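Local atomic coordinates of nuclear protein localization protein 4 homolog (Drosophila melanogaster, PDB entry 4RV0), a protein that may be part of a complex that binds ubiquitinated proteins and is needed to export misfolded proteins from the ER to the cytoplasm for proteasomal degradation. Residues 9-21 with 67-79. Sequence-based numbering, arbitrary orientation.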
# COMPACT_ATOMS: atom_id res chain seq x y z
N LYS B 9 15.92 -12.06 -14.70
CA LYS B 9 14.52 -11.69 -14.45
C LYS B 9 14.27 -10.34 -13.76
O LYS B 9 15.06 -9.89 -12.92
CB LYS B 9 13.80 -12.80 -13.68
CG LYS B 9 13.67 -14.09 -14.46
CD LYS B 9 12.60 -14.97 -13.84
CE LYS B 9 12.55 -16.34 -14.51
NZ LYS B 9 13.48 -17.28 -13.83
N ILE B 10 13.16 -9.71 -14.11
CA ILE B 10 12.72 -8.49 -13.43
C ILE B 10 11.42 -8.75 -12.66
O ILE B 10 10.78 -9.80 -12.80
CB ILE B 10 12.51 -7.31 -14.41
CG1 ILE B 10 11.37 -7.60 -15.39
CG2 ILE B 10 13.82 -6.96 -15.13
CD1 ILE B 10 10.94 -6.39 -16.17
N LEU B 11 11.03 -7.77 -11.84
CA LEU B 11 9.82 -7.88 -11.05
C LEU B 11 8.74 -6.98 -11.62
O LEU B 11 8.94 -5.77 -11.79
CB LEU B 11 10.08 -7.51 -9.57
CG LEU B 11 8.79 -7.16 -8.82
CD1 LEU B 11 7.92 -8.40 -8.65
CD2 LEU B 11 9.05 -6.55 -7.47
N ILE B 12 7.59 -7.58 -11.93
CA ILE B 12 6.42 -6.80 -12.31
C ILE B 12 5.35 -6.99 -11.25
O ILE B 12 5.01 -8.13 -10.89
CB ILE B 12 5.84 -7.22 -13.68
CG1 ILE B 12 6.87 -6.99 -14.79
CG2 ILE B 12 4.56 -6.45 -13.96
CD1 ILE B 12 7.35 -5.54 -14.90
N ARG B 13 4.82 -5.88 -10.75
CA ARG B 13 3.82 -5.94 -9.70
C ARG B 13 2.43 -5.76 -10.29
O ARG B 13 2.18 -4.83 -11.05
CB ARG B 13 4.07 -4.87 -8.63
CG ARG B 13 5.44 -4.97 -7.98
CD ARG B 13 6.10 -3.58 -7.94
NE ARG B 13 5.55 -2.80 -6.85
CZ ARG B 13 5.41 -1.47 -6.81
NH1 ARG B 13 5.79 -0.71 -7.83
NH2 ARG B 13 4.89 -0.91 -5.73
N VAL B 14 1.54 -6.67 -9.93
CA VAL B 14 0.19 -6.62 -10.46
C VAL B 14 -0.80 -6.27 -9.37
O VAL B 14 -1.04 -7.07 -8.47
CB VAL B 14 -0.23 -7.95 -11.08
CG1 VAL B 14 -1.66 -7.82 -11.63
CG2 VAL B 14 0.77 -8.38 -12.15
N GLN B 15 -1.37 -5.07 -9.45
CA GLN B 15 -2.40 -4.63 -8.52
C GLN B 15 -3.78 -5.12 -8.96
O GLN B 15 -4.21 -4.87 -10.09
CB GLN B 15 -2.40 -3.11 -8.41
CG GLN B 15 -3.51 -2.51 -7.52
CD GLN B 15 -3.26 -2.67 -6.03
OE1 GLN B 15 -2.50 -1.91 -5.44
NE2 GLN B 15 -3.92 -3.65 -5.42
N SER B 16 -4.43 -5.88 -8.10
CA SER B 16 -5.83 -6.24 -8.30
C SER B 16 -6.61 -5.97 -7.01
O SER B 16 -6.04 -5.48 -6.02
CB SER B 16 -5.94 -7.71 -8.73
OG SER B 16 -5.67 -8.57 -7.64
N ALA B 17 -7.90 -6.31 -7.00
CA ALA B 17 -8.69 -6.18 -5.77
C ALA B 17 -8.27 -7.17 -4.69
O ALA B 17 -8.66 -7.04 -3.55
CB ALA B 17 -10.18 -6.31 -6.07
N GLU B 18 -7.48 -8.18 -5.07
CA GLU B 18 -6.98 -9.17 -4.11
C GLU B 18 -5.64 -8.79 -3.50
O GLU B 18 -5.15 -9.46 -2.56
CB GLU B 18 -6.82 -10.54 -4.78
CG GLU B 18 -8.12 -11.18 -5.23
CD GLU B 18 -9.02 -11.50 -4.07
OE1 GLU B 18 -8.59 -12.27 -3.18
OE2 GLU B 18 -10.16 -10.99 -4.06
N GLY B 19 -5.04 -7.73 -4.01
CA GLY B 19 -3.77 -7.26 -3.46
C GLY B 19 -2.73 -6.98 -4.53
O GLY B 19 -3.07 -6.71 -5.69
N ILE B 20 -1.46 -7.07 -4.15
CA ILE B 20 -0.37 -6.82 -5.08
C ILE B 20 0.48 -8.06 -5.29
O ILE B 20 1.29 -8.43 -4.43
CB ILE B 20 0.51 -5.64 -4.61
CG1 ILE B 20 -0.32 -4.36 -4.54
CG2 ILE B 20 1.69 -5.43 -5.54
CD1 ILE B 20 0.44 -3.19 -3.91
N LYS B 21 0.33 -8.67 -6.46
CA LYS B 21 1.00 -9.93 -6.78
C LYS B 21 2.30 -9.64 -7.50
O LYS B 21 2.33 -8.88 -8.47
CB LYS B 21 0.10 -10.81 -7.65
CG LYS B 21 0.77 -12.07 -8.25
CD LYS B 21 1.16 -13.07 -7.18
CE LYS B 21 -0.06 -13.70 -6.51
NZ LYS B 21 0.37 -14.63 -5.40
N VAL B 67 8.31 -7.61 -22.81
CA VAL B 67 8.10 -7.08 -21.48
C VAL B 67 8.99 -5.86 -21.28
O VAL B 67 8.52 -4.78 -20.89
CB VAL B 67 8.40 -8.15 -20.41
CG1 VAL B 67 8.67 -7.51 -19.05
CG2 VAL B 67 7.27 -9.16 -20.34
N GLY B 68 10.27 -6.02 -21.60
CA GLY B 68 11.25 -4.97 -21.37
C GLY B 68 11.13 -3.69 -22.18
O GLY B 68 11.75 -2.69 -21.83
N THR B 69 10.35 -3.70 -23.26
CA THR B 69 10.19 -2.47 -24.03
C THR B 69 9.19 -1.52 -23.39
O THR B 69 9.34 -0.30 -23.46
CB THR B 69 9.84 -2.73 -25.52
OG1 THR B 69 8.56 -3.37 -25.63
CG2 THR B 69 10.90 -3.59 -26.19
N SER B 70 8.16 -2.08 -22.75
CA SER B 70 7.13 -1.25 -22.11
C SER B 70 7.24 -1.20 -20.58
O SER B 70 6.61 -0.34 -19.95
CB SER B 70 5.73 -1.71 -22.54
OG SER B 70 5.56 -3.11 -22.36
N LEU B 71 8.03 -2.09 -19.98
CA LEU B 71 8.07 -2.18 -18.52
C LEU B 71 9.48 -2.21 -17.98
O LEU B 71 10.39 -2.75 -18.60
CB LEU B 71 7.33 -3.43 -18.05
CG LEU B 71 5.85 -3.54 -18.42
CD1 LEU B 71 5.37 -4.98 -18.24
CD2 LEU B 71 5.03 -2.59 -17.56
N ARG B 72 9.64 -1.63 -16.80
CA ARG B 72 10.90 -1.65 -16.08
C ARG B 72 10.77 -2.42 -14.77
O ARG B 72 9.67 -2.55 -14.23
CB ARG B 72 11.33 -0.20 -15.83
CG ARG B 72 11.51 0.57 -17.15
CD ARG B 72 11.87 2.02 -16.90
NE ARG B 72 13.18 2.16 -16.27
CZ ARG B 72 13.79 3.32 -16.11
NH1 ARG B 72 13.21 4.45 -16.53
NH2 ARG B 72 14.99 3.37 -15.52
N HIS B 73 11.89 -2.91 -14.26
CA HIS B 73 11.94 -3.62 -12.99
C HIS B 73 11.20 -2.85 -11.89
O HIS B 73 11.49 -1.68 -11.63
CB HIS B 73 13.39 -3.82 -12.57
CG HIS B 73 13.55 -4.52 -11.26
ND1 HIS B 73 13.12 -5.81 -11.05
CD2 HIS B 73 14.08 -4.11 -10.08
CE1 HIS B 73 13.39 -6.17 -9.81
NE2 HIS B 73 13.97 -5.15 -9.20
N GLY B 74 10.25 -3.52 -11.24
CA GLY B 74 9.51 -2.89 -10.15
C GLY B 74 8.28 -2.11 -10.58
O GLY B 74 7.57 -1.58 -9.72
N ASP B 75 8.01 -2.02 -11.88
CA ASP B 75 6.80 -1.32 -12.33
C ASP B 75 5.56 -2.04 -11.84
O ASP B 75 5.54 -3.27 -11.73
CB ASP B 75 6.75 -1.19 -13.85
CG ASP B 75 7.57 -0.02 -14.36
OD1 ASP B 75 8.23 0.66 -13.54
OD2 ASP B 75 7.56 0.21 -15.58
N MSE B 76 4.51 -1.27 -11.56
CA MSE B 76 3.24 -1.85 -11.19
C MSE B 76 2.25 -1.70 -12.34
O MSE B 76 2.14 -0.62 -12.93
CB MSE B 76 2.68 -1.16 -9.95
CG MSE B 76 1.42 -1.82 -9.40
SE MSE B 76 1.43 -1.88 -7.44
CE MSE B 76 1.41 0.04 -7.09
N VAL B 77 1.56 -2.78 -12.68
CA VAL B 77 0.45 -2.70 -13.62
C VAL B 77 -0.85 -2.99 -12.87
O VAL B 77 -0.82 -3.44 -11.72
CB VAL B 77 0.62 -3.62 -14.84
CG1 VAL B 77 1.86 -3.23 -15.61
CG2 VAL B 77 0.71 -5.07 -14.41
N TYR B 78 -1.97 -2.69 -13.51
CA TYR B 78 -3.28 -2.71 -12.86
C TYR B 78 -4.22 -3.66 -13.57
O TYR B 78 -4.45 -3.55 -14.78
CB TYR B 78 -3.87 -1.29 -12.77
CG TYR B 78 -2.97 -0.38 -11.97
CD1 TYR B 78 -3.15 -0.21 -10.60
CD2 TYR B 78 -1.90 0.27 -12.58
CE1 TYR B 78 -2.30 0.61 -9.87
CE2 TYR B 78 -1.05 1.08 -11.86
CZ TYR B 78 -1.25 1.25 -10.51
OH TYR B 78 -0.39 2.07 -9.81
N LEU B 79 -4.76 -4.60 -12.80
CA LEU B 79 -5.61 -5.61 -13.36
C LEU B 79 -7.07 -5.17 -13.34
O LEU B 79 -7.58 -4.71 -12.31
CB LEU B 79 -5.41 -6.96 -12.64
CG LEU B 79 -6.09 -8.21 -13.21
CD1 LEU B 79 -5.29 -9.46 -12.89
CD2 LEU B 79 -7.54 -8.36 -12.70
O HOH W 1 -6.47 -2.82 -10.89
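Arg13 and Met76 (selenomethionine) cross obliquely on one face of two parallel strands, 10-16 and 76-79. The arginine chain bends at chi2 and chi3 (133° and 78°), which brings the NH1 edge of its guanidinium to Gly74 O, and NH1 donates to that oxygen at 2.7 Å, almost in line with the carbonyl. The long, flexible Met76 chain carries its SE over one face of the guanidinium, offset toward the rim, 4.1 Å from Arg13 CZ, while Ile20 CD1 touches the same SE. Arg13 NH2 reaches outward to a salt bridge with an acidic side chain on the chain of another protein. Farther along this face, Gln15 CB rests 3.7 Å from Tyr78 CD1. On the other face, branched aliphatics suit the core beneath helix 31-41: Val14 CG2 packs 4.0 Å from Val77 CG2, and the Ile12 side chain crosses that of Leu71 at about a right angle, CD1 3.8 Å from Leu71 CB. Before the strand, His73 ND1 accepts from Leu11 N at 3.0 Å, and Gly74, whose backbone angles would jam a CB against the preceding carbonyl O, gives its N-H to Leu11 O. First strand beside last, parallel within a mixed 2-1-4-3 sheet packed on a helix, marks the beta-grasp fold of Npl4's N-terminal ubiquitin-like domain.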